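Local coordinates for NADP-dependent glyceraldehyde-3-phosphate dehydrogenase (Bacillus halodurans, PDB 3PRL), which probably catalyses the non-phosphorylating, NADP-dependent oxidation of glyceraldehyde 3-phosphate, as a member of the aldehyde dehydrogenase family, at residues A400-A403 with I404-N408; T423-A426 with I427-K431. One frame throughout, in Å; residues are numbered along the deposited sequence.

Contact 1: residues A400-A403 with I404-N408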
ATOM      1  N   ALA D 400     -26.283 -27.538   0.114  1.00 43.52           N
ATOM      2  CA  ALA D 400     -25.011 -26.881   0.353  1.00 42.03           C
ATOM      3  C   ALA D 400     -24.616 -27.052   1.820  1.00 41.00           C
ATOM      4  O   ALA D 400     -23.449 -27.254   2.136  1.00 40.06           O
ATOM      5  CB  ALA D 400     -25.098 -25.391  -0.010  1.00 41.82           C
ATOM      6  N   ASN D 401     -25.613 -26.973   2.699  1.00 40.72           N
ATOM      7  CA  ASN D 401     -25.419 -27.095   4.143  1.00 40.17           C
ATOM      8  C   ASN D 401     -24.741 -28.408   4.560  1.00 39.42           C
ATOM      9  O   ASN D 401     -23.798 -28.400   5.359  1.00 38.90           O
ATOM     10  CB  ASN D 401     -26.760 -26.931   4.860  1.00 41.47           C
ATOM     11  CG  ASN D 401     -27.424 -25.594   4.559  1.00 41.85           C
ATOM     12  OD1 ASN D 401     -27.100 -24.583   5.173  1.00 40.95           O
ATOM     13  ND2 ASN D 401     -28.366 -25.592   3.614  1.00 42.06           N
ATOM     14  N   GLU D 402     -25.211 -29.526   4.004  1.00 38.86           N
ATOM     15  CA  GLU D 402     -24.556 -30.814   4.213  1.00 38.32           C
ATOM     16  C   GLU D 402     -23.195 -30.841   3.537  1.00 37.66           C
ATOM     17  O   GLU D 402     -22.265 -31.452   4.058  1.00 37.43           O
ATOM     18  CB  GLU D 402     -25.404 -31.982   3.697  1.00 38.36           C
ATOM     19  CG  GLU D 402     -24.788 -33.380   3.971  1.00 33.08           C
ATOM     20  CD  GLU D 402     -25.639 -34.544   3.457  1.00 39.42           C
ATOM     21  OE1 GLU D 402     -26.579 -34.298   2.675  1.00 34.47           O
ATOM     22  OE2 GLU D 402     -25.361 -35.708   3.839  1.00 34.39           O
ATOM     23  N   ALA D 403     -23.096 -30.192   2.377  1.00 37.25           N
ATOM     24  CA  ALA D 403     -21.829 -30.091   1.653  1.00 36.52           C
ATOM     25  C   ALA D 403     -20.785 -29.315   2.456  1.00 35.44           C
ATOM     26  O   ALA D 403     -19.627 -29.727   2.529  1.00 34.68           O
ATOM     27  CB  ALA D 403     -22.037 -29.446   0.277  1.00 36.51           C
ATOM     28  N   ILE D 404     -21.215 -28.203   3.057  1.00 35.60           N
ATOM     29  CA  ILE D 404     -20.373 -27.351   3.913  1.00 34.83           C
ATOM     30  C   ILE D 404     -19.823 -28.141   5.093  1.00 34.57           C
ATOM     31  O   ILE D 404     -18.625 -28.121   5.358  1.00 33.77           O
ATOM     32  CB  ILE D 404     -21.165 -26.122   4.432  1.00 35.16           C
ATOM     33  CG1 ILE D 404     -21.440 -25.134   3.292  1.00 35.89           C
ATOM     34  CG2 ILE D 404     -20.442 -25.437   5.617  1.00 35.66           C
ATOM     35  CD1 ILE D 404     -22.274 -23.907   3.689  1.00 35.09           C
ATOM     36  N   SER D 405     -20.719 -28.844   5.782  1.00 35.37           N
ATOM     37  CA  SER D 405     -20.387 -29.638   6.966  1.00 35.18           C
ATOM     38  C   SER D 405     -19.372 -30.757   6.705  1.00 34.81           C
ATOM     39  O   SER D 405     -18.340 -30.856   7.389  1.00 34.40           O
ATOM     40  CB  SER D 405     -21.673 -30.214   7.563  1.00 35.99           C
ATOM     41  OG  SER D 405     -21.401 -31.068   8.652  1.00 37.18           O
ATOM     42  N   LEU D 406     -19.673 -31.606   5.729  1.00 35.00           N
ATOM     43  CA  LEU D 406     -18.791 -32.707   5.351  1.00 34.89           C
ATOM     44  C   LEU D 406     -17.458 -32.210   4.802  1.00 34.08           C
ATOM     45  O   LEU D 406     -16.421 -32.865   4.954  1.00 34.34           O
ATOM     46  CB  LEU D 406     -19.483 -33.593   4.317  1.00 35.73           C
ATOM     47  CG  LEU D 406     -20.491 -34.631   4.833  1.00 37.12           C
ATOM     48  CD1 LEU D 406     -21.305 -35.225   3.683  1.00 37.33           C
ATOM     49  CD2 LEU D 406     -19.762 -35.719   5.601  1.00 36.94           C
ATOM     50  N   SER D 407     -17.506 -31.051   4.154  1.00 32.95           N
ATOM     51  CA  SER D 407     -16.330 -30.365   3.667  1.00 31.89           C
ATOM     52  C   SER D 407     -15.435 -30.001   4.848  1.00 30.66           C
ATOM     53  O   SER D 407     -14.243 -30.319   4.861  1.00 29.91           O
ATOM     54  CB  SER D 407     -16.755 -29.112   2.887  1.00 31.52           C
ATOM     55  OG  SER D 407     -15.688 -28.202   2.734  1.00 37.68           O
ATOM     56  N   ASN D 408     -16.032 -29.374   5.860  1.00 30.25           N
ATOM     57  CA  ASN D 408     -15.271 -28.882   7.005  1.00 29.95           C
ATOM     58  C   ASN D 408     -14.774 -29.949   7.961  1.00 30.89           C
ATOM     59  O   ASN D 408     -13.847 -29.692   8.742  1.00 30.54           O
ATOM     60  CB  ASN D 408     -16.060 -27.811   7.753  1.00 29.38           C
ATOM     61  CG  ASN D 408     -16.160 -26.538   6.963  1.00 27.32           C
ATOM     62  OD1 ASN D 408     -15.405 -26.335   6.006  1.00 28.34           O
ATOM     63  ND2 ASN D 408     -17.094 -25.680   7.333  1.00 28.99           N
TER
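E402 and L406, one helical turn apart, lie side by side and point the same way, E402 CG meeting L406 CD1 at 4.0 Å. They belong to the short alpha-helix 400-409, which follows strand 391-397 in the catalytic domain of the aldehyde dehydrogenase fold, and show how an i to i+4 pair forms on a helix flank. Extension does the work on the glutamate: CG stands anti to the backbone N (chi1 -177°) and the chain runs on straight, which lays CG beside the leucine methyl, with OE2 also close to it. On another flank I404 lays its ethyl branch back over the preceding turn, CG1 standing 3.1 Å from A400 O. Beneath the side chains runs the i+4 ladder. L406 N donates to E402 O over 3.1 Å in an almost straight bond (173°), whereas S407 N reaches A403 O at a more bent 144°. The carboxylate of E402 is held from the start of the helix: OE1 accepts a hydrogen bond from K398 N, while D399 OD1 accepts the E402 N-H, consistent with D399 as N-cap. L406 itself, with A403 and S407, touches F300 of strand 296-302, and A403 also meets I267 of strand 264-268, so this side of the helix packs on the sheet. At the C-terminal end N408 ties the helix to the segment that follows helix 423-431, and two bonds fix the flip of its amide: ND2 donates to H432 O, and OD1 accepts from E434 N.

Contact 2: residues T423-A426 with I427-K431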
ATOM      1  N   THR D 423     -24.247 -16.677  -8.002  1.00 35.66           N
ATOM      2  CA  THR D 423     -22.948 -16.160  -7.555  1.00 34.57           C
ATOM      3  C   THR D 423     -22.911 -15.642  -6.112  1.00 34.44           C
ATOM      4  O   THR D 423     -22.018 -16.017  -5.357  1.00 33.14           O
ATOM      5  CB  THR D 423     -22.415 -15.060  -8.497  1.00 34.25           C
ATOM      6  OG1 THR D 423     -22.090 -15.634  -9.769  1.00 36.08           O
ATOM      7  CG2 THR D 423     -21.159 -14.391  -7.911  1.00 35.03           C
ATOM      8  N   ASP D 424     -23.860 -14.781  -5.729  1.00 35.64           N
ATOM      9  CA  ASP D 424     -23.894 -14.277  -4.352  1.00 35.93           C
ATOM     10  C   ASP D 424     -23.890 -15.429  -3.346  1.00 36.16           C
ATOM     11  O   ASP D 424     -23.102 -15.420  -2.406  1.00 35.04           O
ATOM     12  CB  ASP D 424     -25.077 -13.330  -4.107  1.00 37.38           C
ATOM     13  CG  ASP D 424     -24.998 -12.052  -4.947  1.00 39.31           C
ATOM     14  OD1 ASP D 424     -23.875 -11.640  -5.320  1.00 36.72           O
ATOM     15  OD2 ASP D 424     -26.068 -11.464  -5.245  1.00 37.98           O
ATOM     16  N   ARG D 425     -24.742 -16.432  -3.577  1.00 37.83           N
ATOM     17  CA  ARG D 425     -24.854 -17.603  -2.704  1.00 38.91           C
ATOM     18  C   ARG D 425     -23.538 -18.372  -2.595  1.00 38.20           C
ATOM     19  O   ARG D 425     -23.071 -18.659  -1.494  1.00 37.57           O
ATOM     20  CB  ARG D 425     -25.972 -18.513  -3.193  1.00 41.15           C
ATOM     21  CG  ARG D 425     -26.600 -19.376  -2.117  1.00 46.22           C
ATOM     22  CD  ARG D 425     -27.848 -20.068  -2.655  1.00 42.92           C
ATOM     23  NE  ARG D 425     -27.546 -20.968  -3.769  1.00 47.38           N
ATOM     24  CZ  ARG D 425     -28.466 -21.590  -4.505  1.00 44.03           C
ATOM     25  NH1 ARG D 425     -29.758 -21.401  -4.263  1.00 49.11           N
ATOM     26  NH2 ARG D 425     -28.093 -22.391  -5.497  1.00 48.31           N
ATOM     27  N   ALA D 426     -22.936 -18.691  -3.740  1.00 38.46           N
ATOM     28  CA  ALA D 426     -21.583 -19.246  -3.766  1.00 38.13           C
ATOM     29  C   ALA D 426     -20.596 -18.444  -2.890  1.00 37.58           C
ATOM     30  O   ALA D 426     -19.789 -19.026  -2.168  1.00 37.45           O
ATOM     31  CB  ALA D 426     -21.071 -19.344  -5.214  1.00 37.96           C
ATOM     32  N   ILE D 427     -20.673 -17.115  -2.951  1.00 37.51           N
ATOM     33  CA  ILE D 427     -19.796 -16.245  -2.150  1.00 37.00           C
ATOM     34  C   ILE D 427     -20.109 -16.406  -0.655  1.00 36.72           C
ATOM     35  O   ILE D 427     -19.199 -16.500   0.183  1.00 35.52           O
ATOM     36  CB  ILE D 427     -19.866 -14.764  -2.621  1.00 36.88           C
ATOM     37  CG1 ILE D 427     -19.113 -14.601  -3.951  1.00 36.57           C
ATOM     38  CG2 ILE D 427     -19.338 -13.803  -1.551  1.00 36.31           C
ATOM     39  CD1 ILE D 427     -19.386 -13.304  -4.678  1.00 36.72           C
ATOM     40  N   ASN D 428     -21.398 -16.467  -0.340  1.00 37.69           N
ATOM     41  CA  ASN D 428     -21.839 -16.740   1.018  1.00 38.60           C
ATOM     42  C   ASN D 428     -21.337 -18.083   1.522  1.00 37.70           C
ATOM     43  O   ASN D 428     -20.767 -18.152   2.608  1.00 36.85           O
ATOM     44  CB  ASN D 428     -23.360 -16.648   1.140  1.00 40.69           C
ATOM     45  CG  ASN D 428     -23.794 -15.565   2.107  1.00 43.70           C
ATOM     46  OD1 ASN D 428     -23.863 -15.797   3.319  1.00 40.94           O
ATOM     47  ND2 ASN D 428     -24.082 -14.370   1.584  1.00 40.78           N
ATOM     48  N   ILE D 429     -21.515 -19.120   0.696  1.00 37.38           N
ATOM     49  CA  ILE D 429     -21.157 -20.503   1.030  1.00 36.87           C
ATOM     50  C   ILE D 429     -19.666 -20.638   1.254  1.00 35.75           C
ATOM     51  O   ILE D 429     -19.236 -21.154   2.285  1.00 35.86           O
ATOM     52  CB  ILE D 429     -21.612 -21.486  -0.077  1.00 37.32           C
ATOM     53  CG1 ILE D 429     -23.117 -21.761   0.054  1.00 35.68           C
ATOM     54  CG2 ILE D 429     -20.785 -22.786  -0.052  1.00 34.62           C
ATOM     55  CD1 ILE D 429     -23.815 -21.979  -1.264  1.00 38.66           C
ATOM     56  N   GLY D 430     -18.889 -20.148   0.290  1.00 34.52           N
ATOM     57  CA  GLY D 430     -17.446 -20.192   0.364  1.00 33.38           C
ATOM     58  C   GLY D 430     -16.914 -19.649   1.669  1.00 32.78           C
ATOM     59  O   GLY D 430     -15.880 -20.084   2.133  1.00 32.69           O
ATOM     60  N   LYS D 431     -17.642 -18.716   2.275  1.00 32.90           N
ATOM     61  CA  LYS D 431     -17.195 -18.080   3.508  1.00 32.74           C
ATOM     62  C   LYS D 431     -17.238 -19.015   4.722  1.00 32.08           C
ATOM     63  O   LYS D 431     -16.434 -18.868   5.642  1.00 31.80           O
ATOM     64  CB  LYS D 431     -17.959 -16.770   3.769  1.00 34.05           C
ATOM     65  CG  LYS D 431     -17.257 -15.824   4.735  1.00 34.46           C
ATOM     66  CD  LYS D 431     -16.216 -14.946   4.053  1.00 33.17           C
ATOM     67  CE  LYS D 431     -15.114 -14.457   5.033  1.00 33.37           C
ATOM     68  NZ  LYS D 431     -15.610 -13.923   6.348  1.00 32.92           N
TER
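T423 and I427 meet at an oblique angle, methyl against methyl, with T423 CG2 3.8 Å from I427 CD1. The threonine methyl is anti to its own backbone N, and OG1 (chi1 -67°) is thereby placed beside that N, where it hydrogen-bonds D424 OD1 of the third subunit. I427 comes back along the helix to reach it, its CG1 lying 3.5 Å from T423 O. A second pair, R425 and I429, is turned differently: the two side chains run side by side in the same direction, the arginine offering only its aliphatic root, with CG 3.9 Å from I429 CD1. Beyond that root the R425 chain bends at chi3 (62°), and its NH2 forms a salt bridge with D271. Both pairs sit on helix 423-431, the crossover helix of a beta-alpha-beta unit between strands 415-419 and 437-440, and its sheet-facing flank brings A426 and I429 onto I418. The T423 and I427 flank faces other subunits: T423 packs on T423 of the third subunit, and I427 on L481 of the second and L483 of the fourth. An alanine in place of I427 removes both branches and is likely to leave T423 CG2 without its partner on this helix and open a gap toward L481 and L483 of the neighbouring subunits. Backbone bonds link the same turns: I429 N donates to R425 O at 2.7 Å, and N428 N donates to D424 O at 2.9 Å. One step on, G430 N donates to A426 O at 168°.

How the contacts relate
Contact 1 and contact 2 come one after the other along the chain, on two helices with strand 415-419 between them in sequence, and their centres are 13 Å apart. I429 joins them directly: its CD1 lies 3.9 Å from A400 CB, and its CG2 4.1 Å from I404 CG1. Through this small apolar seam the two helices pack against each other, with L269 touching both A400 and I429. Their outer surroundings differ, because no other subunit touches 400-408, whereas 423-431 faces three other copies of the protein in the tetramer. Both lie away from the NADP-binding residues and from the predicted active-site residue E259.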